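MutT/nudix family protein (PDB 2FML) is of unknown function but probably pairs a Nudix-type fold, as in hydrolases of nucleoside diphosphate derivatives, with a winged-helix domain like that of NrtR regulators. Local coordinates at residues 24-27 against 28-32; 61-64 against 65-69; 82-85 against 86-89; 89-92 against 93-97; 216-219 against 220-223. All coordinates share one frame; numbering follows the deposited sequence.

Contact 1 of 5, residues 24-27 against 28-32; sequences LTWY and HQQEL
Helix 20-27 leads here into a type I beta turn, Tyr-27 to Gln-30, and the side chains of residues 24-27 fold against the chain that follows. Trp-26 and Gln-30 make one half of the contact, Tyr-27 with His-28 and Leu-32 the other. The amide of Gln-30 lies over one face of the indole, the two planes 17° apart, with Gln-30 CD 3.5 Å from Trp-26 CE2. Bending at chi2 (-59°) brings that amide back over the ring, and Gln-30 CG sits almost on the normal of the six-membered ring in a CH-pi contact. From there Gln-30 NE2 donates, within its own amide plane, to Trp-26 O at 3.0 Å. The same carbonyl oxygen takes Gln-29 N at 3.2 Å from the opposite face of its plane. Trp-26 NE1 turns to Glu-10 on helix 7-16, where Tyr-14 also stacks on the indole.

His-28 N closes a helical bond to Leu-24 O, 3.2 Å, and His-28 ND1 adds a weak one to the same oxygen. Tyr-27 presents an edge to the imidazole face of His-28 in a T-shaped pair, centroids 5.6 Å apart and planes at 87°. Leu-32 reaches back from beyond the turn, its CD2 lying 3.7 Å from Tyr-27 CZ. His-28 and Leu-24 also pack on Pro-119 of the second subunit. Two carbonyls are thus doubly held: Trp-26 O by a main-chain and a side-chain N-H, and Leu-24 O by the backbone N-H of His-28 and, weakly, by its ring.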
# COMPACT_ATOMS: atom_id res chain seq x y z
N LEU A 24 18.77 -23.06 -10.13
CA LEU A 24 17.38 -22.83 -10.06
C LEU A 24 16.93 -24.27 -10.51
O LEU A 24 15.93 -24.79 -10.05
CB LEU A 24 16.93 -21.87 -11.15
CG LEU A 24 16.75 -20.42 -10.65
CD1 LEU A 24 16.12 -19.65 -11.80
CD2 LEU A 24 15.92 -20.38 -9.39
N THR A 25 17.71 -24.93 -11.39
CA THR A 25 17.42 -26.32 -11.82
C THR A 25 17.53 -27.27 -10.63
O THR A 25 16.67 -28.16 -10.43
CB THR A 25 18.30 -26.83 -13.05
OG1 THR A 25 17.97 -26.08 -14.23
CG2 THR A 25 18.06 -28.37 -13.37
N TRP A 26 18.60 -27.08 -9.85
CA TRP A 26 18.83 -27.85 -8.63
C TRP A 26 17.74 -27.53 -7.59
O TRP A 26 17.07 -28.42 -7.06
CB TRP A 26 20.23 -27.57 -8.08
CG TRP A 26 20.48 -28.16 -6.66
CD1 TRP A 26 20.93 -29.42 -6.37
CD2 TRP A 26 20.33 -27.48 -5.40
NE1 TRP A 26 21.04 -29.58 -5.02
CE2 TRP A 26 20.71 -28.40 -4.40
CE3 TRP A 26 19.89 -26.20 -5.02
CZ2 TRP A 26 20.66 -28.08 -3.03
CZ3 TRP A 26 19.83 -25.89 -3.65
CH2 TRP A 26 20.22 -26.84 -2.67
N TYR A 27 17.47 -26.26 -7.39
CA TYR A 27 16.53 -25.84 -6.36
C TYR A 27 15.14 -26.46 -6.48
O TYR A 27 14.59 -26.90 -5.49
CB TYR A 27 16.42 -24.28 -6.29
CG TYR A 27 15.50 -23.82 -5.20
CD1 TYR A 27 16.00 -23.56 -3.91
CD2 TYR A 27 14.12 -23.71 -5.41
CE1 TYR A 27 15.16 -23.09 -2.88
CE2 TYR A 27 13.28 -23.29 -4.36
CZ TYR A 27 13.81 -22.98 -3.10
OH TYR A 27 13.00 -22.51 -2.04
N HIS A 28 14.57 -26.49 -7.69
CA HIS A 28 13.20 -26.98 -7.91
C HIS A 28 12.96 -28.48 -7.74
O HIS A 28 11.78 -28.94 -7.69
CB HIS A 28 12.64 -26.43 -9.22
CG HIS A 28 12.32 -24.95 -9.12
ND1 HIS A 28 13.01 -23.98 -9.81
CD2 HIS A 28 11.40 -24.29 -8.38
CE1 HIS A 28 12.51 -22.79 -9.53
NE2 HIS A 28 11.54 -22.95 -8.65
N GLN A 29 14.07 -29.22 -7.63
CA GLN A 29 14.06 -30.64 -7.41
C GLN A 29 14.26 -31.03 -5.94
O GLN A 29 14.16 -32.23 -5.55
CB GLN A 29 15.11 -31.29 -8.33
CG GLN A 29 14.62 -31.30 -9.83
CD GLN A 29 13.25 -32.02 -10.09
OE1 GLN A 29 12.18 -31.42 -10.04
NE2 GLN A 29 13.31 -33.33 -10.36
N GLN A 30 14.52 -30.04 -5.11
CA GLN A 30 14.70 -30.23 -3.67
C GLN A 30 13.42 -30.35 -2.87
O GLN A 30 12.39 -29.80 -3.20
CB GLN A 30 15.55 -29.09 -3.07
CG GLN A 30 16.80 -28.84 -3.83
CD GLN A 30 17.68 -30.05 -3.90
OE1 GLN A 30 18.10 -30.57 -2.86
NE2 GLN A 30 17.99 -30.49 -5.13
N GLU A 31 13.54 -31.16 -1.83
CA GLU A 31 12.54 -31.33 -0.80
C GLU A 31 12.58 -30.08 0.09
O GLU A 31 13.49 -29.90 0.87
CB GLU A 31 12.88 -32.58 -0.01
CG GLU A 31 12.94 -33.79 -0.93
CD GLU A 31 12.45 -35.09 -0.33
OE1 GLU A 31 12.35 -35.20 0.91
OE2 GLU A 31 12.20 -36.04 -1.10
N LEU A 32 11.64 -29.18 -0.13
CA LEU A 32 11.62 -27.94 0.60
C LEU A 32 10.92 -28.10 1.94
O LEU A 32 9.83 -28.74 2.06
CB LEU A 32 11.00 -26.83 -0.24
CG LEU A 32 11.71 -26.67 -1.60
CD1 LEU A 32 10.88 -25.81 -2.60
CD2 LEU A 32 13.17 -26.17 -1.38

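Contact 2 of 5, residues 61-64 against 65-69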
# COMPACT_ATOMS: atom_id res chain seq x y z
N ILE A 61 -21.74 -6.36 -2.94
CA ILE A 61 -22.42 -7.57 -3.37
C ILE A 61 -22.96 -8.19 -2.12
O ILE A 61 -22.39 -8.01 -1.04
CB ILE A 61 -21.46 -8.60 -4.02
CG1 ILE A 61 -20.34 -8.98 -3.02
CG2 ILE A 61 -20.90 -8.09 -5.32
CD1 ILE A 61 -19.78 -10.40 -3.15
N GLN A 62 -24.06 -8.95 -2.27
CA GLN A 62 -24.56 -9.81 -1.21
C GLN A 62 -23.99 -11.19 -1.46
O GLN A 62 -24.26 -11.82 -2.49
CB GLN A 62 -26.09 -9.87 -1.15
CG GLN A 62 -26.57 -10.77 -0.04
CD GLN A 62 -28.07 -10.78 0.16
OE1 GLN A 62 -28.57 -10.69 1.30
NE2 GLN A 62 -28.78 -10.91 -0.93
N ARG A 63 -23.20 -11.65 -0.49
CA ARG A 63 -22.53 -12.94 -0.60
C ARG A 63 -23.52 -14.07 -0.57
O ARG A 63 -24.44 -14.08 0.23
CB ARG A 63 -21.52 -13.09 0.53
CG ARG A 63 -20.44 -11.93 0.55
CD ARG A 63 -19.46 -12.17 1.68
NE ARG A 63 -19.04 -13.57 1.77
CZ ARG A 63 -18.05 -14.12 1.06
NH1 ARG A 63 -17.33 -13.40 0.18
NH2 ARG A 63 -17.79 -15.43 1.24
N LYS A 64 -23.37 -15.04 -1.43
CA LYS A 64 -24.31 -16.10 -1.40
C LYS A 64 -23.83 -17.33 -0.61
O LYS A 64 -24.64 -18.14 -0.18
CB LYS A 64 -24.80 -16.41 -2.81
CG LYS A 64 -24.08 -17.41 -3.63
CD LYS A 64 -25.17 -18.08 -4.58
CE LYS A 64 -25.88 -17.07 -5.54
NZ LYS A 64 -26.19 -17.65 -6.92
N GLY A 65 -22.53 -17.41 -0.38
CA GLY A 65 -21.92 -18.51 0.32
C GLY A 65 -21.14 -18.04 1.53
O GLY A 65 -20.80 -16.83 1.66
N HIS A 66 -20.87 -19.01 2.41
CA HIS A 66 -20.09 -18.80 3.59
C HIS A 66 -18.61 -18.51 3.28
O HIS A 66 -18.12 -18.92 2.24
CB HIS A 66 -20.24 -20.00 4.53
CG HIS A 66 -21.39 -19.86 5.48
ND1 HIS A 66 -22.15 -20.94 5.90
CD2 HIS A 66 -21.92 -18.78 6.08
CE1 HIS A 66 -23.09 -20.51 6.72
NE2 HIS A 66 -22.99 -19.20 6.82
N PRO A 67 -17.88 -17.85 4.19
CA PRO A 67 -18.28 -17.20 5.43
C PRO A 67 -19.07 -15.94 5.13
O PRO A 67 -19.00 -15.42 4.01
CB PRO A 67 -16.95 -16.93 6.14
CG PRO A 67 -15.88 -16.97 5.08
CD PRO A 67 -16.42 -17.81 3.96
N PHE A 68 -19.92 -15.51 6.06
CA PHE A 68 -20.76 -14.34 5.88
C PHE A 68 -21.72 -14.46 4.76
O PHE A 68 -21.90 -13.48 4.04
CB PHE A 68 -19.87 -13.07 5.68
CG PHE A 68 -18.98 -12.79 6.88
CD1 PHE A 68 -19.52 -12.22 8.06
CD2 PHE A 68 -17.63 -13.14 6.86
CE1 PHE A 68 -18.70 -11.96 9.19
CE2 PHE A 68 -16.81 -12.90 7.98
CZ PHE A 68 -17.34 -12.31 9.13
N ARG A 69 -22.33 -15.65 4.61
CA ARG A 69 -23.47 -15.82 3.75
C ARG A 69 -24.55 -14.76 3.98
O ARG A 69 -24.96 -14.52 5.10
CB ARG A 69 -24.11 -17.19 3.95
CG ARG A 69 -25.19 -17.56 2.95
CD ARG A 69 -26.02 -18.74 3.48
NE ARG A 69 -25.18 -19.91 3.65
CZ ARG A 69 -25.42 -20.97 4.43
NH1 ARG A 69 -26.47 -21.05 5.24
NH2 ARG A 69 -24.51 -21.95 4.43
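The backbone leaves strand 55-63 at Arg-63, curls through Lys-64 and Gly-65, passes a cis peptide before Pro-67 and returns toward the strand end. This is the connection between antiparallel strands 55-63 and 72-78 of the Nudix-family sheet, and Arg-63 turns its guanidinium to the loop carbonyls. The bend at chi3 (44°) turns NE toward Pro-67 O, and NH2 follows on the same side. Arg-63 NE donates to Pro-67 O at 2.9 Å, nearly along the C=O axis though that oxygen stands 25° out of the guanidinium plane. Arg-63 NH2 adds a weak bond to Pro-67 O at 3.0 Å and another weak one to Gly-65 O at 3.3 Å. Two carbonyls on either side of His-66 are thus tied to one cationic group, which probably helps hold the curl, chiefly through NE. Phe-68 O lies at the guanidinium edge, in plane, and Phe-68 CB packs 4.0 Å from Arg-63 NE; the phenyl ring itself goes on to meet Phe-184 edge-to-face.

Arg-69 turns the other way, and its NH2 bonds to the carbonyls of Ala-18 and Glu-15 of the second subunit, so the outer side of the loop belongs to the dimer contact. Arg-69 also lays its guanidinium over the imidazole of His-66, with NE above the ring centre, and its CG approaches Lys-64 O at 3.2 Å.

Contact 3 of 5, residues 82-85 against 86-89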
# COMPACT_ATOMS: atom_id res chain seq x y z
N ASN A 82 -0.42 -17.95 -10.73
CA ASN A 82 0.12 -17.36 -11.95
C ASN A 82 -0.34 -15.88 -12.26
O ASN A 82 -0.26 -15.45 -13.41
CB ASN A 82 -0.15 -18.31 -13.15
CG ASN A 82 -1.65 -18.31 -13.57
OD1 ASN A 82 -2.49 -17.62 -12.94
ND2 ASN A 82 -1.99 -19.07 -14.63
N GLU A 83 -0.81 -15.15 -11.25
CA GLU A 83 -1.45 -13.84 -11.40
C GLU A 83 -0.87 -12.88 -10.33
O GLU A 83 -0.71 -13.27 -9.18
CB GLU A 83 -2.89 -13.95 -10.89
CG GLU A 83 -3.92 -14.25 -11.87
CD GLU A 83 -5.31 -14.08 -11.27
OE1 GLU A 83 -5.55 -14.43 -10.06
OE2 GLU A 83 -6.16 -13.62 -12.05
N SER A 84 -0.67 -11.61 -10.69
CA SER A 84 -0.35 -10.59 -9.70
C SER A 84 -1.69 -10.25 -9.10
O SER A 84 -2.73 -10.64 -9.67
CB SER A 84 0.24 -9.37 -10.38
OG SER A 84 -0.71 -8.89 -11.29
N THR A 85 -1.67 -9.52 -7.98
CA THR A 85 -2.88 -9.06 -7.36
C THR A 85 -3.65 -8.10 -8.26
O THR A 85 -4.88 -8.13 -8.23
CB THR A 85 -2.67 -8.44 -5.95
OG1 THR A 85 -1.81 -7.29 -6.03
CG2 THR A 85 -2.14 -9.48 -4.94
N GLU A 86 -2.95 -7.22 -8.96
CA GLU A 86 -3.53 -6.37 -10.00
C GLU A 86 -4.39 -7.16 -11.05
O GLU A 86 -5.57 -6.83 -11.29
CB GLU A 86 -2.42 -5.60 -10.74
CG GLU A 86 -1.78 -4.49 -9.98
CD GLU A 86 -0.59 -4.94 -9.10
OE1 GLU A 86 -0.27 -6.16 -9.03
OE2 GLU A 86 0.05 -4.04 -8.49
N ASP A 87 -3.81 -8.17 -11.68
CA ASP A 87 -4.50 -9.07 -12.62
C ASP A 87 -5.74 -9.69 -11.94
O ASP A 87 -6.84 -9.75 -12.50
CB ASP A 87 -3.57 -10.24 -12.93
CG ASP A 87 -2.44 -9.87 -13.87
OD1 ASP A 87 -2.52 -8.79 -14.52
OD2 ASP A 87 -1.50 -10.70 -13.99
N SER A 88 -5.52 -10.16 -10.72
CA SER A 88 -6.52 -10.92 -10.00
C SER A 88 -7.75 -10.02 -9.65
O SER A 88 -8.94 -10.43 -9.80
CB SER A 88 -5.85 -11.56 -8.74
OG SER A 88 -6.77 -12.39 -8.04
N VAL A 89 -7.49 -8.79 -9.21
CA VAL A 89 -8.61 -7.92 -8.78
C VAL A 89 -9.48 -7.50 -9.96
O VAL A 89 -10.71 -7.39 -9.84
CB VAL A 89 -8.17 -6.71 -7.88
CG1 VAL A 89 -7.52 -5.57 -8.71
CG2 VAL A 89 -9.38 -6.23 -7.05
O HOH W 1 0.85 -6.52 -6.70
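A serine hydroxyl takes the place of a missing backbone acceptor here: Ser-84 OG receives Asp-87 N at 3.2 Å in an almost straight bond, 173° at the hydrogen. Ser-84 is the N-cap of helix 85-97. Its OG stands between the backbone N and the carbonyl carbon (chi1 60°), the rotamer that lets it face the first turn. The Asp-87 carboxylate comes alongside, CG 3.3 Å from Ser-84 OG. Behind the cap the regular ladder begins, with Ser-88 N on Ser-84 O at 3.0 Å and Val-89 N on Thr-85 O at 2.9 Å. Thr-85 N hydrogen-bonds Ser-113 OG of the second subunit.

Glu-83, just ahead of the cap, lays its extended chain along the turn. Its carboxylate packs on Ser-88 CA and CB, and Ser-88 OG gives a weak bond to Glu-83 OE1 at 3.1 Å. That oxygen has stronger partners in the salt bridge from Arg-91 and the backbone N of Asn-80, so the serine is a minor third donor. Negative groups at this end of the helix would probably be favoured by its dipole. Glu-86 bends at chi2 (87°) so that its carboxylate turns back toward Thr-85, and a water links them, 2.8 Å from Thr-85 OG1 and donating to Glu-86 OE1 at 2.6 Å.

The sequence and helix fit the Nudix box of this family. Thr-85 OG1 bonds Tyr-128 OH of strand 123-131, Thr-85 and Val-89 pack on Val-42 of strand 39-50, and Val-89 also reaches Ile-106 of strand 106-112.

Contact 4 of 5, residues 89-92 against 93-97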
# COMPACT_ATOMS: atom_id res chain seq x y z
N VAL A 89 -7.49 -8.79 -9.21
CA VAL A 89 -8.61 -7.92 -8.78
C VAL A 89 -9.48 -7.50 -9.96
O VAL A 89 -10.71 -7.39 -9.84
CB VAL A 89 -8.17 -6.71 -7.88
CG1 VAL A 89 -7.52 -5.57 -8.71
CG2 VAL A 89 -9.38 -6.23 -7.05
N LEU A 90 -8.85 -7.31 -11.12
CA LEU A 90 -9.56 -7.05 -12.34
C LEU A 90 -10.40 -8.21 -12.86
O LEU A 90 -11.48 -7.98 -13.36
CB LEU A 90 -8.60 -6.58 -13.46
CG LEU A 90 -7.61 -5.40 -13.32
CD1 LEU A 90 -6.84 -5.27 -14.67
CD2 LEU A 90 -8.28 -4.16 -12.92
N ARG A 91 -9.86 -9.42 -12.78
CA ARG A 91 -10.57 -10.68 -13.11
C ARG A 91 -11.76 -10.94 -12.15
O ARG A 91 -12.87 -11.26 -12.61
CB ARG A 91 -9.56 -11.81 -12.98
CG ARG A 91 -9.87 -13.13 -13.69
CD ARG A 91 -9.04 -14.18 -13.03
NE ARG A 91 -9.88 -14.70 -12.00
CZ ARG A 91 -9.61 -14.92 -10.74
NH1 ARG A 91 -8.44 -14.70 -10.16
NH2 ARG A 91 -10.59 -15.39 -10.04
N GLU A 92 -11.54 -10.82 -10.85
CA GLU A 92 -12.60 -10.99 -9.82
C GLU A 92 -13.71 -9.97 -9.89
O GLU A 92 -14.87 -10.32 -9.69
CB GLU A 92 -12.03 -11.02 -8.42
CG GLU A 92 -11.24 -12.29 -8.14
CD GLU A 92 -12.13 -13.56 -7.95
OE1 GLU A 92 -13.36 -13.46 -7.71
OE2 GLU A 92 -11.56 -14.67 -7.99
N THR A 93 -13.38 -8.74 -10.23
CA THR A 93 -14.37 -7.68 -10.37
C THR A 93 -15.25 -7.95 -11.58
O THR A 93 -16.47 -7.86 -11.49
CB THR A 93 -13.71 -6.29 -10.47
OG1 THR A 93 -12.94 -6.08 -9.29
CG2 THR A 93 -14.77 -5.12 -10.70
N LYS A 94 -14.64 -8.32 -12.70
CA LYS A 94 -15.41 -8.73 -13.85
C LYS A 94 -16.29 -9.97 -13.61
O LYS A 94 -17.46 -9.96 -13.97
CB LYS A 94 -14.52 -8.92 -15.08
CG LYS A 94 -15.34 -8.99 -16.34
CD LYS A 94 -14.53 -9.44 -17.53
CE LYS A 94 -15.46 -9.73 -18.72
NZ LYS A 94 -14.63 -10.34 -19.80
N GLU A 95 -15.74 -11.03 -13.00
CA GLU A 95 -16.49 -12.31 -12.80
C GLU A 95 -17.68 -12.06 -11.89
O GLU A 95 -18.78 -12.60 -12.17
CB GLU A 95 -15.62 -13.44 -12.20
CG GLU A 95 -14.19 -13.57 -12.84
CD GLU A 95 -13.53 -14.99 -12.85
OE1 GLU A 95 -13.34 -15.56 -11.74
OE2 GLU A 95 -13.15 -15.46 -13.98
N GLU A 96 -17.46 -11.24 -10.83
CA GLU A 96 -18.47 -10.95 -9.79
C GLU A 96 -19.46 -9.83 -10.06
O GLU A 96 -20.55 -9.85 -9.49
CB GLU A 96 -17.83 -10.73 -8.43
CG GLU A 96 -16.89 -11.84 -8.03
CD GLU A 96 -16.81 -12.09 -6.52
OE1 GLU A 96 -16.89 -11.12 -5.70
OE2 GLU A 96 -16.64 -13.30 -6.17
N THR A 97 -19.10 -8.86 -10.92
CA THR A 97 -19.91 -7.64 -11.09
C THR A 97 -20.21 -7.32 -12.54
O THR A 97 -21.07 -6.47 -12.81
CB THR A 97 -19.21 -6.35 -10.51
OG1 THR A 97 -18.05 -6.04 -11.28
CG2 THR A 97 -18.84 -6.52 -9.03
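Val-89 O is gripped twice by one residue: Thr-93 OG1 donates to it at 2.6 Å and Thr-93 N at 3.0 Å, from opposite faces of the carbonyl plane. The hydroxyl can do this because it lies beside its own backbone N (chi1 -59°) and so points toward the preceding turn; a buried threonine oxygen thereby finds its acceptor without leaving the turn. Thr-93 also packs on Met-44 and Leu-46 of strand 39-50.

Further round the helix the side chains are charged. Arg-91 NH2 reaches Glu-95 OE1 at 3.2 Å in a straight salt bridge (167°). The oxygen lies in the guanidinium plane, but the nitrogen comes from above the carboxylate, and the two planes stand 80° apart. The NH1 of Arg-91 goes to Glu-83. All this sits on helix 85-97, which carries the REXXEE part of the Nudix box, Arg-91 to Glu-96, a segment that in relatives holds catalytic metal ions. Glu-92 bends at chi2, and its OE1 comes within 3.6 Å of Glu-96 OE2, the carboxylate planes nearly perpendicular. Glu-96 OE1 accepts from Gly-76 N.

Contact 5 of 5, residues 216-219 against 220-223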
# COMPACT_ATOMS: atom_id res chain seq x y z
N THR A 216 -16.83 21.03 -15.15
CA THR A 216 -16.75 22.38 -14.59
C THR A 216 -16.15 22.43 -13.15
O THR A 216 -16.08 21.41 -12.40
CB THR A 216 -18.14 23.09 -14.58
OG1 THR A 216 -19.05 22.35 -13.77
CG2 THR A 216 -18.71 23.22 -15.97
N ILE A 217 -15.73 23.64 -12.76
CA ILE A 217 -15.35 23.90 -11.37
C ILE A 217 -16.52 23.60 -10.37
O ILE A 217 -16.27 23.05 -9.31
CB ILE A 217 -14.71 25.31 -11.19
CG1 ILE A 217 -13.50 25.49 -12.12
CG2 ILE A 217 -14.27 25.49 -9.74
CD1 ILE A 217 -12.41 24.37 -12.03
N THR A 218 -17.77 23.92 -10.74
CA THR A 218 -18.94 23.53 -9.92
C THR A 218 -19.11 22.00 -9.72
O THR A 218 -19.37 21.54 -8.60
CB THR A 218 -20.27 24.18 -10.43
OG1 THR A 218 -20.12 25.60 -10.44
CG2 THR A 218 -21.45 23.82 -9.49
N GLU A 219 -18.97 21.22 -10.78
CA GLU A 219 -19.00 19.75 -10.61
C GLU A 219 -17.87 19.27 -9.69
O GLU A 219 -18.09 18.45 -8.79
CB GLU A 219 -18.96 19.02 -11.97
CG GLU A 219 -20.20 19.26 -12.90
CD GLU A 219 -19.96 18.84 -14.37
OE1 GLU A 219 -18.79 18.65 -14.78
OE2 GLU A 219 -20.96 18.68 -15.12
N ALA A 220 -16.66 19.77 -9.90
CA ALA A 220 -15.52 19.37 -9.09
C ALA A 220 -15.74 19.77 -7.65
O ALA A 220 -15.47 18.99 -6.76
CB ALA A 220 -14.22 20.00 -9.63
N ARG A 221 -16.20 21.00 -7.41
CA ARG A 221 -16.62 21.39 -6.05
C ARG A 221 -17.65 20.43 -5.42
O ARG A 221 -17.53 20.10 -4.24
CB ARG A 221 -17.10 22.83 -6.02
CG ARG A 221 -15.96 23.85 -6.15
CD ARG A 221 -16.45 25.23 -6.69
NE ARG A 221 -17.38 25.82 -5.74
CZ ARG A 221 -18.61 26.20 -6.02
NH1 ARG A 221 -19.09 26.13 -7.26
NH2 ARG A 221 -19.38 26.69 -5.05
N LYS A 222 -18.66 19.99 -6.19
CA LYS A 222 -19.76 19.10 -5.72
C LYS A 222 -19.27 17.70 -5.33
O LYS A 222 -19.78 17.10 -4.40
CB LYS A 222 -20.88 19.00 -6.77
CG LYS A 222 -21.69 20.33 -7.00
CD LYS A 222 -23.10 20.05 -7.56
CE LYS A 222 -23.90 21.30 -7.91
NZ LYS A 222 -25.31 20.90 -8.32
N VAL A 223 -18.27 17.20 -6.06
CA VAL A 223 -17.61 15.96 -5.73
C VAL A 223 -16.78 16.15 -4.44
O VAL A 223 -16.97 15.41 -3.48
CB VAL A 223 -16.75 15.46 -6.88
CG1 VAL A 223 -15.87 14.32 -6.39
CG2 VAL A 223 -17.63 15.03 -8.03
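The guanidinium of Arg-221 is met at its edge, in plane, by Thr-218 OG1, which lies 3.4 Å from Arg-221 NH1. Nearer the backbone Arg-221 CD packs 3.8 Å from Ile-217 CG2, the two side chains crossing at about a right angle. The bend at chi3 (63°) then sets the direction of NE, which bonds to the carbonyl of Ile-235. The carboxylate of Glu-219 is approached from above its plane: Thr-216 N donates to Glu-219 OE1 at 3.1 Å, 54° out of that plane. In return Glu-219 N donates to Thr-216 OG1 at 3.2 Å, and Glu-219 OE2 pairs with Lys-51.

Lys-222 runs extended beside Thr-218, pointing the same way, with CE 3.9 Å from Thr-218 CG2, and forms a cation-pi contact with Tyr-232. The backbone ladder is regular, from Ala-220 N on Thr-216 O at 3.0 Å to Val-223 N on Glu-219 O. Ile-217 faces Phe-240 of helix 237-244, while Val-223 packs on Tyr-49 of strand 39-50. The reciprocal Thr-216 and Glu-219 bonds are a capping box, here starting helix 217-228 of the region that matches the NrtR winged-helix domain.

From the N terminus, contact 1 follows helix 20-27 into the loop before strand 39-50, and contact 2 shapes the loop joining strands 55-63 and 72-78. Contacts 3 and 4 then follow on one helix, 85-97, sharing Val-89; the salt bridge from Glu-83 to Arg-91 joins the residues just before the helix to its middle. Contact 4 also touches contact 2, where Ile-61 packs on Glu-96. Far along the chain, contact 5 opens helix 217-228, its centre about 58 Å from the centre of contact 1. Each contact is local, they lie in series, and none crosses another. Contacts 1, 2 and 3 also touch the second subunit, whereas 4 and 5 do not.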